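Local coordinates for sensor histidine kinase (Pseudomonas syringae pv. tomato, PDB 3CIT), which probably works as a phosphorelay sensor kinase in a two-component regulatory system, this chain being its GAF domain, at residues G49-W54 and G113-A118; G85-E90 and V99-L104; R15-T20 and L134-T139. One frame throughout, in Å; residues are numbered along the deposited sequence.

Overall arrangement
Contacts 1 and 2 belong to one antiparallel sheet, in which strands 111-119 and 98-105 are neighbours; the centres of the two contacts lie about 9 Å apart. Contact 1 is in the buried centre of the sheet. Contact 2 joins the hairpin whose strand 87-90 is one of the sheet's two outermost strands within the chain; it is partly buried and meets a second subunit. Both combine backbone hydrogen bonds with apolar side chains. Contact 3 has no hydrogen bond across it: leucines and a threonine methyl join the first and last helices, buried by the chain and a third subunit. Its centre is about 15 Å from that of contact 1, and Leu134 touches Leu117 and Leu102 of the sheet.

Contact 1: G49-W54 and G113-A118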
ATOM      1  N   GLY A  49      11.209 -12.629  16.070  1.00 22.15           N
ATOM      2  CA  GLY A  49      10.080 -11.765  15.859  1.00 20.87           C
ATOM      3  C   GLY A  49       9.371 -11.450  17.135  1.00 21.39           C
ATOM      4  O   GLY A  49       9.519 -12.139  18.160  1.00 20.70           O
ATOM      5  N   LEU A  50       8.629 -10.367  17.104  1.00 20.97           N
ATOM      6  CA  LEU A  50       7.711 -10.096  18.175  1.00 21.89           C
ATOM      7  C   LEU A  50       6.469  -9.382  17.644  1.00 20.98           C
ATOM      8  O   LEU A  50       6.428  -8.913  16.500  1.00 20.25           O
ATOM      9  CB  LEU A  50       8.432  -9.344  19.307  1.00 24.05           C
ATOM     10  CG  LEU A  50       9.137  -8.044  19.025  1.00 23.99           C
ATOM     11  CD1 LEU A  50       8.125  -6.963  18.807  1.00 28.80           C
ATOM     12  CD2 LEU A  50      10.093  -7.664  20.179  1.00 24.06           C
ATOM     13  N   LEU A  51       5.457  -9.339  18.492  1.00 21.17           N
ATOM     14  CA  LEU A  51       4.262  -8.562  18.251  1.00 21.54           C
ATOM     15  C   LEU A  51       4.133  -7.498  19.345  1.00 21.65           C
ATOM     16  O   LEU A  51       4.240  -7.792  20.542  1.00 21.75           O
ATOM     17  CB  LEU A  51       3.045  -9.478  18.242  1.00 20.56           C
ATOM     18  CG  LEU A  51       1.717  -8.811  17.942  1.00 22.52           C
ATOM     19  CD1 LEU A  51       1.688  -8.196  16.476  1.00 22.79           C
ATOM     20  CD2 LEU A  51       0.597  -9.832  18.127  1.00 22.37           C
ATOM     21  N   LEU A  52       3.932  -6.255  18.913  1.00 21.85           N
ATOM     22  CA  LEU A  52       3.777  -5.122  19.808  1.00 21.47           C
ATOM     23  C   LEU A  52       2.354  -4.635  19.677  1.00 21.68           C
ATOM     24  O   LEU A  52       1.848  -4.532  18.568  1.00 20.74           O
ATOM     25  CB  LEU A  52       4.697  -3.991  19.386  1.00 22.25           C
ATOM     26  CG  LEU A  52       6.185  -4.248  19.461  1.00 22.82           C
ATOM     27  CD1 LEU A  52       6.941  -2.970  19.048  1.00 24.13           C
ATOM     28  CD2 LEU A  52       6.585  -4.723  20.885  1.00 24.26           C
ATOM     29  N   GLU A  53       1.715  -4.318  20.792  1.00 21.78           N
ATOM     30  CA  GLU A  53       0.386  -3.731  20.779  1.00 23.49           C
ATOM     31  C   GLU A  53       0.299  -2.592  21.793  1.00 23.70           C
ATOM     32  O   GLU A  53       0.962  -2.617  22.832  1.00 23.26           O
ATOM     33  CB  GLU A  53      -0.673  -4.777  21.072  1.00 23.32           C
ATOM     34  CG  GLU A  53      -0.847  -5.791  19.942  1.00 24.52           C
ATOM     35  CD  GLU A  53      -1.692  -6.963  20.378  1.00 25.86           C
ATOM     36  OE1 GLU A  53      -2.850  -6.728  20.751  1.00 26.75           O
ATOM     37  OE2 GLU A  53      -1.190  -8.105  20.334  1.00 31.32           O
ATOM     38  N   TRP A  54      -0.480  -1.575  21.453  1.00 24.42           N
ATOM     39  CA  TRP A  54      -0.658  -0.394  22.318  1.00 26.37           C
ATOM     40  C   TRP A  54      -2.097   0.122  22.236  1.00 27.53           C
ATOM     41  O   TRP A  54      -2.811  -0.176  21.311  1.00 28.07           O
ATOM     42  CB  TRP A  54       0.335   0.700  21.937  1.00 25.77           C
ATOM     43  CG  TRP A  54       0.333   1.061  20.483  1.00 25.37           C
ATOM     44  CD1 TRP A  54      -0.531   1.908  19.842  1.00 25.16           C
ATOM     45  CD2 TRP A  54       1.229   0.582  19.500  1.00 24.64           C
ATOM     46  NE1 TRP A  54      -0.232   1.967  18.505  1.00 25.21           N
ATOM     47  CE2 TRP A  54       0.845   1.161  18.263  1.00 23.82           C
ATOM     48  CE3 TRP A  54       2.309  -0.301  19.525  1.00 23.51           C
ATOM     49  CZ2 TRP A  54       1.526   0.912  17.092  1.00 24.81           C
ATOM     50  CZ3 TRP A  54       3.002  -0.534  18.354  1.00 24.22           C
ATOM     51  CH2 TRP A  54       2.590   0.053  17.146  1.00 25.52           C
ATOM     52  N   GLY A 113      -0.653  -1.650  16.658  1.00 20.20           N
ATOM     53  CA  GLY A 113       0.427  -2.582  16.905  1.00 20.55           C
ATOM     54  C   GLY A 113       1.260  -2.774  15.671  1.00 21.01           C
ATOM     55  O   GLY A 113       0.966  -2.180  14.628  1.00 20.94           O
ATOM     56  N   THR A 114       2.321  -3.561  15.819  1.00 20.60           N
ATOM     57  CA  THR A 114       3.243  -3.882  14.742  1.00 22.23           C
ATOM     58  C   THR A 114       3.719  -5.292  14.904  1.00 21.55           C
ATOM     59  O   THR A 114       4.129  -5.683  16.003  1.00 20.30           O
ATOM     60  CB  THR A 114       4.553  -3.048  14.741  1.00 23.84           C
ATOM     61  OG1 THR A 114       4.283  -1.738  15.218  1.00 28.98           O
ATOM     62  CG2 THR A 114       5.069  -3.024  13.343  1.00 23.34           C
ATOM     63  N   LEU A 115       3.664  -6.051  13.815  1.00 21.53           N
ATOM     64  CA  LEU A 115       4.358  -7.315  13.737  1.00 21.99           C
ATOM     65  C   LEU A 115       5.801  -6.995  13.341  1.00 23.32           C
ATOM     66  O   LEU A 115       6.032  -6.288  12.341  1.00 24.56           O
ATOM     67  CB  LEU A 115       3.622  -8.219  12.725  1.00 23.35           C
ATOM     68  CG  LEU A 115       4.039  -9.664  12.530  1.00 24.28           C
ATOM     69  CD1 LEU A 115       3.902 -10.411  13.852  1.00 22.97           C
ATOM     70  CD2 LEU A 115       3.178 -10.333  11.375  1.00 23.00           C
ATOM     71  N   VAL A 116       6.763  -7.462  14.132  1.00 21.98           N
ATOM     72  CA  VAL A 116       8.155  -7.122  13.961  1.00 21.67           C
ATOM     73  C   VAL A 116       8.875  -8.432  13.675  1.00 22.45           C
ATOM     74  O   VAL A 116       8.912  -9.324  14.530  1.00 22.61           O
ATOM     75  CB  VAL A 116       8.767  -6.443  15.216  1.00 21.99           C
ATOM     76  CG1 VAL A 116      10.306  -6.057  14.985  1.00 21.68           C
ATOM     77  CG2 VAL A 116       7.986  -5.168  15.652  1.00 21.16           C
ATOM     78  N   LEU A 117       9.394  -8.584  12.464  1.00 21.73           N
ATOM     79  CA  LEU A 117      10.221  -9.732  12.129  1.00 21.39           C
ATOM     80  C   LEU A 117      11.654  -9.244  12.079  1.00 21.76           C
ATOM     81  O   LEU A 117      11.928  -8.105  11.669  1.00 22.11           O
ATOM     82  CB  LEU A 117       9.823 -10.315  10.765  1.00 21.66           C
ATOM     83  CG  LEU A 117       8.320 -10.531  10.521  1.00 24.68           C
ATOM     84  CD1 LEU A 117       8.098 -11.265   9.139  1.00 23.15           C
ATOM     85  CD2 LEU A 117       7.676 -11.246  11.659  1.00 24.22           C
ATOM     86  N   ALA A 118      12.595 -10.093  12.487  1.00 20.42           N
ATOM     87  CA  ALA A 118      13.980  -9.671  12.576  1.00 19.66           C
ATOM     88  C   ALA A 118      14.886 -10.844  12.326  1.00 20.54           C
ATOM     89  O   ALA A 118      14.491 -11.975  12.567  1.00 22.48           O
ATOM     90  CB  ALA A 118      14.275  -9.068  13.960  1.00 18.92           C
TER
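Gly113 packs against the indole of Trp54, its CA 3.5 Å from the centroid of the six-membered ring and 16° off the ring normal, a CH-pi contact over the face. Its N approaches the same face nearer the rim, 3.4 Å from Trp54 CZ2. Chi1 (52°) sets Trp54 CG between the backbone N and the carbonyl carbon, and chi2 (82°) turns the ring so that one face lies over Gly113. Thr114 comes at the ring edge: OG1 lies in the ring plane, 3.1 Å from Trp54 CH2. Its backbone pairs with Leu52 in both directions, and Leu52 N reaches Thr114 O in a nearly straight bond.

Leu115 and Leu51 form a non-hydrogen-bonded pair. Leu115 CD1 and Leu51 CD1 are 4.1 Å apart, and Leu115 meets Val36 and Leu37 of helix 29-43. Val116 restores the two-way backbone pairing, with Leu50 N and Val116 O 2.8 Å apart. On the face shared with Thr114 and Leu52, Val116 lies side by side with Leu50, pointing the same way, and its CG2 is 3.6 Å from Leu50 CD1. Leu117 faces Gly49, whose CA lies 3.0 Å from Val116 O.

Between the two segments every hydrogen bond is backbone to backbone; the polar ends of Trp54 and Glu53 turn to Ser111 and to Arg33 and Thr63. The side chains make two largely apolar faces: one packs on helix 29-43, and on the other a glycerol, probably from the crystallisation liquor, lies about 4 Å from the Leu52 side chain, where GAF domains commonly bind ligands, although no natural ligand is established.

Contact 2: G85-E90 and V99-L104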
ATOM      1  N   GLY A  85       1.617   0.700   6.014  1.00 26.28           N
ATOM      2  CA  GLY A  85       2.466  -0.148   5.221  1.00 25.03           C
ATOM      3  C   GLY A  85       3.791  -0.442   5.900  1.00 23.42           C
ATOM      4  O   GLY A  85       4.117   0.079   6.977  1.00 24.09           O
ATOM      5  N   PRO A  86       4.545  -1.308   5.273  1.00 22.73           N
ATOM      6  CA  PRO A  86       5.708  -1.880   5.897  1.00 21.59           C
ATOM      7  C   PRO A  86       6.909  -0.950   5.919  1.00 19.79           C
ATOM      8  O   PRO A  86       6.878   0.130   5.335  1.00 17.51           O
ATOM      9  CB  PRO A  86       5.986  -3.102   5.060  1.00 22.44           C
ATOM     10  CG  PRO A  86       5.304  -2.978   3.830  1.00 25.28           C
ATOM     11  CD  PRO A  86       4.309  -1.854   3.920  1.00 24.41           C
ATOM     12  N   GLN A  87       7.940  -1.402   6.606  1.00 19.91           N
ATOM     13  CA  GLN A  87       9.232  -0.725   6.631  1.00 19.94           C
ATOM     14  C   GLN A  87      10.307  -1.811   6.775  1.00 19.63           C
ATOM     15  O   GLN A  87      10.220  -2.685   7.665  1.00 20.19           O
ATOM     16  CB  GLN A  87       9.319   0.260   7.798  1.00 20.09           C
ATOM     17  CG  GLN A  87      10.638   1.106   7.797  1.00 19.57           C
ATOM     18  CD  GLN A  87      10.708   2.200   8.839  1.00 20.75           C
ATOM     19  OE1 GLN A  87      11.495   3.168   8.714  1.00 22.54           O
ATOM     20  NE2 GLN A  87       9.911   2.070   9.860  1.00 18.01           N
ATOM     21  N   TRP A  88      11.320  -1.736   5.932  1.00 20.03           N
ATOM     22  CA  TRP A  88      12.509  -2.593   6.047  1.00 19.61           C
ATOM     23  C   TRP A  88      13.635  -1.793   6.640  1.00 20.43           C
ATOM     24  O   TRP A  88      13.947  -0.716   6.136  1.00 22.57           O
ATOM     25  CB  TRP A  88      12.927  -3.066   4.672  1.00 20.21           C
ATOM     26  CG  TRP A  88      14.122  -3.962   4.659  1.00 19.95           C
ATOM     27  CD1 TRP A  88      15.384  -3.653   4.196  1.00 21.44           C
ATOM     28  CD2 TRP A  88      14.188  -5.315   5.134  1.00 18.49           C
ATOM     29  NE1 TRP A  88      16.228  -4.739   4.375  1.00 21.06           N
ATOM     30  CE2 TRP A  88      15.526  -5.771   4.932  1.00 20.30           C
ATOM     31  CE3 TRP A  88      13.264  -6.187   5.698  1.00 21.41           C
ATOM     32  CZ2 TRP A  88      15.930  -7.055   5.272  1.00 21.21           C
ATOM     33  CZ3 TRP A  88      13.700  -7.469   6.072  1.00 21.89           C
ATOM     34  CH2 TRP A  88      15.008  -7.880   5.828  1.00 21.21           C
ATOM     35  N   LEU A  89      14.271  -2.315   7.676  1.00 19.65           N
ATOM     36  CA  LEU A  89      15.337  -1.614   8.350  1.00 20.09           C
ATOM     37  C   LEU A  89      16.633  -2.418   8.337  1.00 20.31           C
ATOM     38  O   LEU A  89      16.609  -3.619   8.577  1.00 20.51           O
ATOM     39  CB  LEU A  89      14.997  -1.406   9.826  1.00 20.49           C
ATOM     40  CG  LEU A  89      13.730  -0.644  10.192  1.00 22.38           C
ATOM     41  CD1 LEU A  89      13.522  -0.724  11.738  1.00 28.71           C
ATOM     42  CD2 LEU A  89      13.942   0.774   9.758  1.00 26.36           C
ATOM     43  N   GLU A  90      17.744  -1.740   8.054  1.00 19.86           N
ATOM     44  CA  GLU A  90      19.091  -2.308   8.192  1.00 20.49           C
ATOM     45  C   GLU A  90      19.710  -1.639   9.413  1.00 21.16           C
ATOM     46  O   GLU A  90      19.725  -0.420   9.501  1.00 20.89           O
ATOM     47  CB  GLU A  90      19.951  -2.007   6.982  1.00 21.33           C
ATOM     48  CG  GLU A  90      19.433  -2.613   5.703  1.00 23.50           C
ATOM     49  CD  GLU A  90      20.349  -2.302   4.524  1.00 25.61           C
ATOM     50  OE1 GLU A  90      20.436  -1.131   4.124  1.00 29.06           O
ATOM     51  OE2 GLU A  90      21.002  -3.237   4.020  1.00 33.12           O
ATOM     52  N   VAL A  99      15.358  -5.898  10.053  1.00 19.65           N
ATOM     53  CA  VAL A  99      14.046  -5.867  10.679  1.00 20.03           C
ATOM     54  C   VAL A  99      12.988  -5.455   9.655  1.00 19.09           C
ATOM     55  O   VAL A  99      13.196  -4.531   8.876  1.00 18.19           O
ATOM     56  CB  VAL A  99      14.035  -4.887  11.857  1.00 20.02           C
ATOM     57  CG1 VAL A  99      12.598  -4.758  12.483  1.00 22.62           C
ATOM     58  CG2 VAL A  99      15.065  -5.334  12.900  1.00 21.39           C
ATOM     59  N   LEU A 100      11.859  -6.146   9.697  1.00 19.47           N
ATOM     60  CA  LEU A 100      10.674  -5.833   8.885  1.00 20.26           C
ATOM     61  C   LEU A 100       9.518  -5.504   9.835  1.00 20.11           C
ATOM     62  O   LEU A 100       9.184  -6.302  10.734  1.00 20.78           O
ATOM     63  CB  LEU A 100      10.343  -7.022   7.984  1.00 20.73           C
ATOM     64  CG  LEU A 100       9.111  -6.933   7.091  1.00 19.98           C
ATOM     65  CD1 LEU A 100       9.187  -5.769   6.049  1.00 18.77           C
ATOM     66  CD2 LEU A 100       8.728  -8.303   6.416  1.00 20.82           C
ATOM     67  N   LEU A 101       8.925  -4.328   9.647  1.00 21.20           N
ATOM     68  CA  LEU A 101       7.773  -3.883  10.429  1.00 21.37           C
ATOM     69  C   LEU A 101       6.519  -3.995   9.574  1.00 22.52           C
ATOM     70  O   LEU A 101       6.527  -3.534   8.426  1.00 21.97           O
ATOM     71  CB  LEU A 101       7.989  -2.426  10.847  1.00 21.09           C
ATOM     72  CG  LEU A 101       9.264  -2.122  11.655  1.00 22.78           C
ATOM     73  CD1 LEU A 101       9.251  -0.647  12.041  1.00 24.26           C
ATOM     74  CD2 LEU A 101       9.329  -2.985  12.864  1.00 22.41           C
ATOM     75  N   LEU A 102       5.464  -4.596  10.130  1.00 21.58           N
ATOM     76  CA  LEU A 102       4.157  -4.735   9.484  1.00 21.72           C
ATOM     77  C   LEU A 102       3.085  -4.218  10.466  1.00 21.97           C
ATOM     78  O   LEU A 102       2.755  -4.881  11.440  1.00 21.42           O
ATOM     79  CB  LEU A 102       3.879  -6.191   9.104  1.00 21.89           C
ATOM     80  CG  LEU A 102       5.045  -6.882   8.366  1.00 23.41           C
ATOM     81  CD1 LEU A 102       5.033  -8.384   8.449  1.00 25.73           C
ATOM     82  CD2 LEU A 102       5.064  -6.358   6.896  1.00 25.36           C
ATOM     83  N   PRO A 103       2.539  -3.038  10.205  1.00 21.27           N
ATOM     84  CA  PRO A 103       1.556  -2.474  11.083  1.00 21.13           C
ATOM     85  C   PRO A 103       0.276  -3.279  11.166  1.00 20.90           C
ATOM     86  O   PRO A 103      -0.147  -3.918  10.183  1.00 20.58           O
ATOM     87  CB  PRO A 103       1.242  -1.106  10.452  1.00 20.52           C
ATOM     88  CG  PRO A 103       2.334  -0.816   9.555  1.00 24.46           C
ATOM     89  CD  PRO A 103       2.856  -2.127   9.082  1.00 22.82           C
ATOM     90  N   LEU A 104      -0.333  -3.224  12.338  1.00 20.36           N
ATOM     91  CA  LEU A 104      -1.674  -3.731  12.567  1.00 19.63           C
ATOM     92  C   LEU A 104      -2.657  -2.567  12.599  1.00 19.95           C
ATOM     93  O   LEU A 104      -2.543  -1.665  13.405  1.00 20.00           O
ATOM     94  CB  LEU A 104      -1.756  -4.497  13.895  1.00 19.35           C
ATOM     95  CG  LEU A 104      -1.322  -5.964  13.914  1.00 21.11           C
ATOM     96  CD1 LEU A 104       0.147  -6.117  13.701  1.00 22.30           C
ATOM     97  CD2 LEU A 104      -1.782  -6.626  15.246  1.00 19.32           C
TER
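Val99 O takes one hydrogen bond and one weaker CA-H...O contact from the opposing strand. Leu89 N reaches it over 2.7 Å with an angle of 162° at the hydrogen, nearly in line with the carbonyl bond, and Trp88 CA makes the weaker contact at 3.5 Å. The return bond, Val99 N to Leu89 O, makes this a hydrogen-bonded pair, above which the two side chains lie side by side and point the same way. At Gln87 O, Leu101 N donates over 2.9 Å at 171°, and Leu100 CA adds a CA-H...O contact. Leu101 O accepts Gln87 N on a lone pair and has a bent CA-H...O contact with Pro86 CA.

The alternation of hydrogen-bonded and non-hydrogen-bonded pairs marks antiparallel pairing; as the strands follow each other in the chain, they form a beta hairpin, and strand 87-90 is an outermost strand of the GAF sheet within this chain. On the face bearing Trp88 and Leu100 the two side chains cross at about a right angle. Chi1 sets Trp88 CG anti to the backbone N, and chi2 (-109°) turns the ring so that its benzo edge faces the neighbour, CE3 lying 3.8 Å from Leu100 CB; Met46, Ala125 and Pro126 also touch the indole. On the other face Gln87 is extended alongside Leu101, bringing NE2 within 3.5 Å of Leu101 CD1.

Beyond the paired residues, Pro103 CG comes 3.3 Å from Gly85 O, while Pro86 CB touches Leu102 CD2 at 3.9 Å. Pro86 O accepts a hydrogen bond from Arg39 of a second subunit, and Ala42 of that subunit packs on Leu89.

Contact 3: R15-T20 and L134-T139; sequences RLLVDT and LQLLAT
Leu137 divides its two methyls between Leu16 and Thr20: Leu137 CD1 is 3.7 Å from Thr20 CG2, and Leu137 CD2 is 4.1 Å from Leu16 CD1. CB already points toward helix 15-20; chi1 (-166°) sets CG anti to the backbone N, and chi2 (55°) spreads the methyls between the two partners, both of which the side chain crosses at about a right angle. Leu16 continues the row with its other methyl, CD2, 3.9 Å from Leu134 CD2. Leu17 meets Leu136 instead. Its CD2 approaches Leu136 CD2 to 3.9 Å and touches Leu137 N at the same separation, a van der Waals contact rather than a bond.

No hydrogen bond joins the two segments. The polar end of Thr20 is held within its own helix, OG1 donating to Leu16 O at 2.6 Å in the carbonyl plane; that oxygen also accepts Thr20 N. With OG1 so engaged, and bonded as well to Arg39 NH1 of the same chain, CG2 is presented to Leu137.

The segment axes are 10.0 Å apart and only 12° from parallel, so this is side-chain contact between two nearly parallel helical segments. Leu14 of a third subunit packs on Leu17, and Leu17 of that subunit on Leu136. Within the chain, helix 29-43 covers the contact through Phe43 on Leu16, Cys35 on Thr20 and Val36 on Leu137, while Leu134 reaches Leu102 of strand 98-105, so helix 128-156 lies between the N-terminal helix and the sheet.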
ATOM      1  N   ARG A  15      -1.432 -20.156   0.101  1.00 23.71           N
ATOM      2  CA  ARG A  15      -1.598 -21.136   1.180  1.00 24.74           C
ATOM      3  C   ARG A  15      -1.448 -20.470   2.533  1.00 24.17           C
ATOM      4  O   ARG A  15      -2.244 -20.716   3.429  1.00 24.39           O
ATOM      5  CB  ARG A  15      -0.596 -22.277   1.057  1.00 24.85           C
ATOM      6  CG  ARG A  15      -0.813 -23.179  -0.102  1.00 27.18           C
ATOM      7  CD  ARG A  15      -0.025 -24.506   0.099  1.00 28.99           C
ATOM      8  NE  ARG A  15       1.430 -24.333  -0.057  1.00 30.67           N
ATOM      9  CZ  ARG A  15       2.080 -24.300  -1.227  1.00 32.69           C
ATOM     10  NH1 ARG A  15       1.438 -24.423  -2.386  1.00 34.13           N
ATOM     11  NH2 ARG A  15       3.399 -24.163  -1.239  1.00 35.36           N
ATOM     12  N   LEU A  16      -0.413 -19.648   2.690  1.00 24.65           N
ATOM     13  CA  LEU A  16      -0.136 -18.942   3.951  1.00 24.70           C
ATOM     14  C   LEU A  16      -1.361 -18.127   4.370  1.00 24.11           C
ATOM     15  O   LEU A  16      -1.829 -18.205   5.521  1.00 23.56           O
ATOM     16  CB  LEU A  16       1.085 -18.008   3.816  1.00 24.58           C
ATOM     17  CG  LEU A  16       1.436 -17.075   5.005  1.00 25.21           C
ATOM     18  CD1 LEU A  16       2.092 -17.872   6.167  1.00 21.72           C
ATOM     19  CD2 LEU A  16       2.304 -15.895   4.585  1.00 25.95           C
ATOM     20  N   LEU A  17      -1.877 -17.364   3.432  1.00 22.27           N
ATOM     21  CA  LEU A  17      -2.995 -16.464   3.681  1.00 22.36           C
ATOM     22  C   LEU A  17      -4.325 -17.203   3.944  1.00 21.78           C
ATOM     23  O   LEU A  17      -4.976 -16.941   4.948  1.00 22.83           O
ATOM     24  CB  LEU A  17      -3.158 -15.490   2.500  1.00 21.72           C
ATOM     25  CG  LEU A  17      -2.038 -14.459   2.343  1.00 21.74           C
ATOM     26  CD1 LEU A  17      -2.116 -13.762   1.016  1.00 22.99           C
ATOM     27  CD2 LEU A  17      -2.131 -13.497   3.507  1.00 20.98           C
ATOM     28  N   VAL A  18      -4.723 -18.091   3.040  1.00 22.57           N
ATOM     29  CA  VAL A  18      -5.968 -18.836   3.194  1.00 22.86           C
ATOM     30  C   VAL A  18      -5.911 -19.725   4.425  1.00 23.75           C
ATOM     31  O   VAL A  18      -6.807 -19.670   5.275  1.00 24.60           O
ATOM     32  CB  VAL A  18      -6.356 -19.584   1.900  1.00 23.07           C
ATOM     33  CG1 VAL A  18      -7.558 -20.564   2.135  1.00 23.03           C
ATOM     34  CG2 VAL A  18      -6.674 -18.555   0.774  1.00 23.28           C
ATOM     35  N   ASP A  19      -4.846 -20.501   4.572  1.00 24.47           N
ATOM     36  CA  ASP A  19      -4.758 -21.427   5.681  1.00 25.43           C
ATOM     37  C   ASP A  19      -4.702 -20.708   7.033  1.00 26.10           C
ATOM     38  O   ASP A  19      -5.410 -21.092   7.974  1.00 25.01           O
ATOM     39  CB  ASP A  19      -3.551 -22.349   5.520  1.00 25.77           C
ATOM     40  CG  ASP A  19      -3.726 -23.341   4.385  1.00 29.00           C
ATOM     41  OD1 ASP A  19      -4.821 -23.372   3.780  1.00 30.93           O
ATOM     42  OD2 ASP A  19      -2.781 -24.113   4.106  1.00 34.81           O
ATOM     43  N   THR A  20      -3.879 -19.672   7.138  1.00 25.86           N
ATOM     44  CA  THR A  20      -3.765 -18.948   8.413  1.00 26.58           C
ATOM     45  C   THR A  20      -5.021 -18.096   8.692  1.00 27.47           C
ATOM     46  O   THR A  20      -5.514 -18.013   9.825  1.00 26.16           O
ATOM     47  CB  THR A  20      -2.500 -18.090   8.468  1.00 27.12           C
ATOM     48  OG1 THR A  20      -1.371 -18.860   8.032  1.00 27.72           O
ATOM     49  CG2 THR A  20      -2.242 -17.575   9.927  1.00 24.75           C
ATOM     50  N   LEU A 134       2.739 -10.953   3.915  1.00 20.27           N
ATOM     51  CA  LEU A 134       2.895 -10.786   5.364  1.00 21.56           C
ATOM     52  C   LEU A 134       2.136  -9.566   5.878  1.00 21.24           C
ATOM     53  O   LEU A 134       1.551  -9.630   6.950  1.00 21.86           O
ATOM     54  CB  LEU A 134       4.372 -10.690   5.774  1.00 21.26           C
ATOM     55  CG  LEU A 134       5.186 -11.959   5.510  1.00 24.35           C
ATOM     56  CD1 LEU A 134       6.638 -11.793   5.889  1.00 28.56           C
ATOM     57  CD2 LEU A 134       4.589 -13.152   6.266  1.00 27.85           C
ATOM     58  N   GLN A 135       2.139  -8.471   5.126  1.00 22.51           N
ATOM     59  CA  GLN A 135       1.342  -7.306   5.492  1.00 22.00           C
ATOM     60  C   GLN A 135      -0.151  -7.636   5.553  1.00 22.69           C
ATOM     61  O   GLN A 135      -0.855  -7.244   6.485  1.00 22.38           O
ATOM     62  CB  GLN A 135       1.599  -6.124   4.541  1.00 23.51           C
ATOM     63  CG  GLN A 135       0.749  -4.888   4.938  1.00 23.96           C
ATOM     64  CD  GLN A 135       1.047  -4.358   6.392  1.00 29.61           C
ATOM     65  OE1 GLN A 135       0.308  -4.648   7.400  1.00 29.13           O
ATOM     66  NE2 GLN A 135       2.140  -3.597   6.496  1.00 29.50           N
ATOM     67  N   LEU A 136      -0.661  -8.368   4.569  1.00 21.99           N
ATOM     68  CA  LEU A 136      -2.058  -8.811   4.655  1.00 21.13           C
ATOM     69  C   LEU A 136      -2.300  -9.751   5.847  1.00 20.77           C
ATOM     70  O   LEU A 136      -3.329  -9.677   6.521  1.00 19.90           O
ATOM     71  CB  LEU A 136      -2.513  -9.476   3.353  1.00 21.03           C
ATOM     72  CG  LEU A 136      -3.985  -9.918   3.330  1.00 21.76           C
ATOM     73  CD1 LEU A 136      -4.932  -8.707   3.552  1.00 20.03           C
ATOM     74  CD2 LEU A 136      -4.307 -10.625   2.009  1.00 19.86           C
ATOM     75  N   LEU A 137      -1.393 -10.684   6.097  1.00 22.37           N
ATOM     76  CA  LEU A 137      -1.536 -11.553   7.291  1.00 22.16           C
ATOM     77  C   LEU A 137      -1.651 -10.712   8.598  1.00 21.26           C
ATOM     78  O   LEU A 137      -2.483 -11.012   9.490  1.00 20.82           O
ATOM     79  CB  LEU A 137      -0.352 -12.488   7.393  1.00 23.24           C
ATOM     80  CG  LEU A 137      -0.479 -13.653   8.341  1.00 25.12           C
ATOM     81  CD1 LEU A 137      -1.736 -14.449   7.960  1.00 25.86           C
ATOM     82  CD2 LEU A 137       0.800 -14.498   8.174  1.00 24.28           C
ATOM     83  N   ALA A 138      -0.840  -9.654   8.700  1.00 21.39           N
ATOM     84  CA  ALA A 138      -0.936  -8.710   9.834  1.00 20.85           C
ATOM     85  C   ALA A 138      -2.299  -8.026   9.893  1.00 20.21           C
ATOM     86  O   ALA A 138      -2.863  -7.850  10.949  1.00 20.31           O
ATOM     87  CB  ALA A 138       0.201  -7.648   9.818  1.00 20.91           C
ATOM     88  N   THR A 139      -2.811  -7.639   8.744  1.00 20.73           N
ATOM     89  CA  THR A 139      -4.118  -7.030   8.637  1.00 20.18           C
ATOM     90  C   THR A 139      -5.234  -7.981   9.062  1.00 20.14           C
ATOM     91  O   THR A 139      -6.190  -7.584   9.751  1.00 20.19           O
ATOM     92  CB  THR A 139      -4.310  -6.484   7.199  1.00 20.31           C
ATOM     93  OG1 THR A 139      -3.451  -5.345   7.024  1.00 19.62           O
ATOM     94  CG2 THR A 139      -5.743  -6.101   6.955  1.00 21.30           C
TER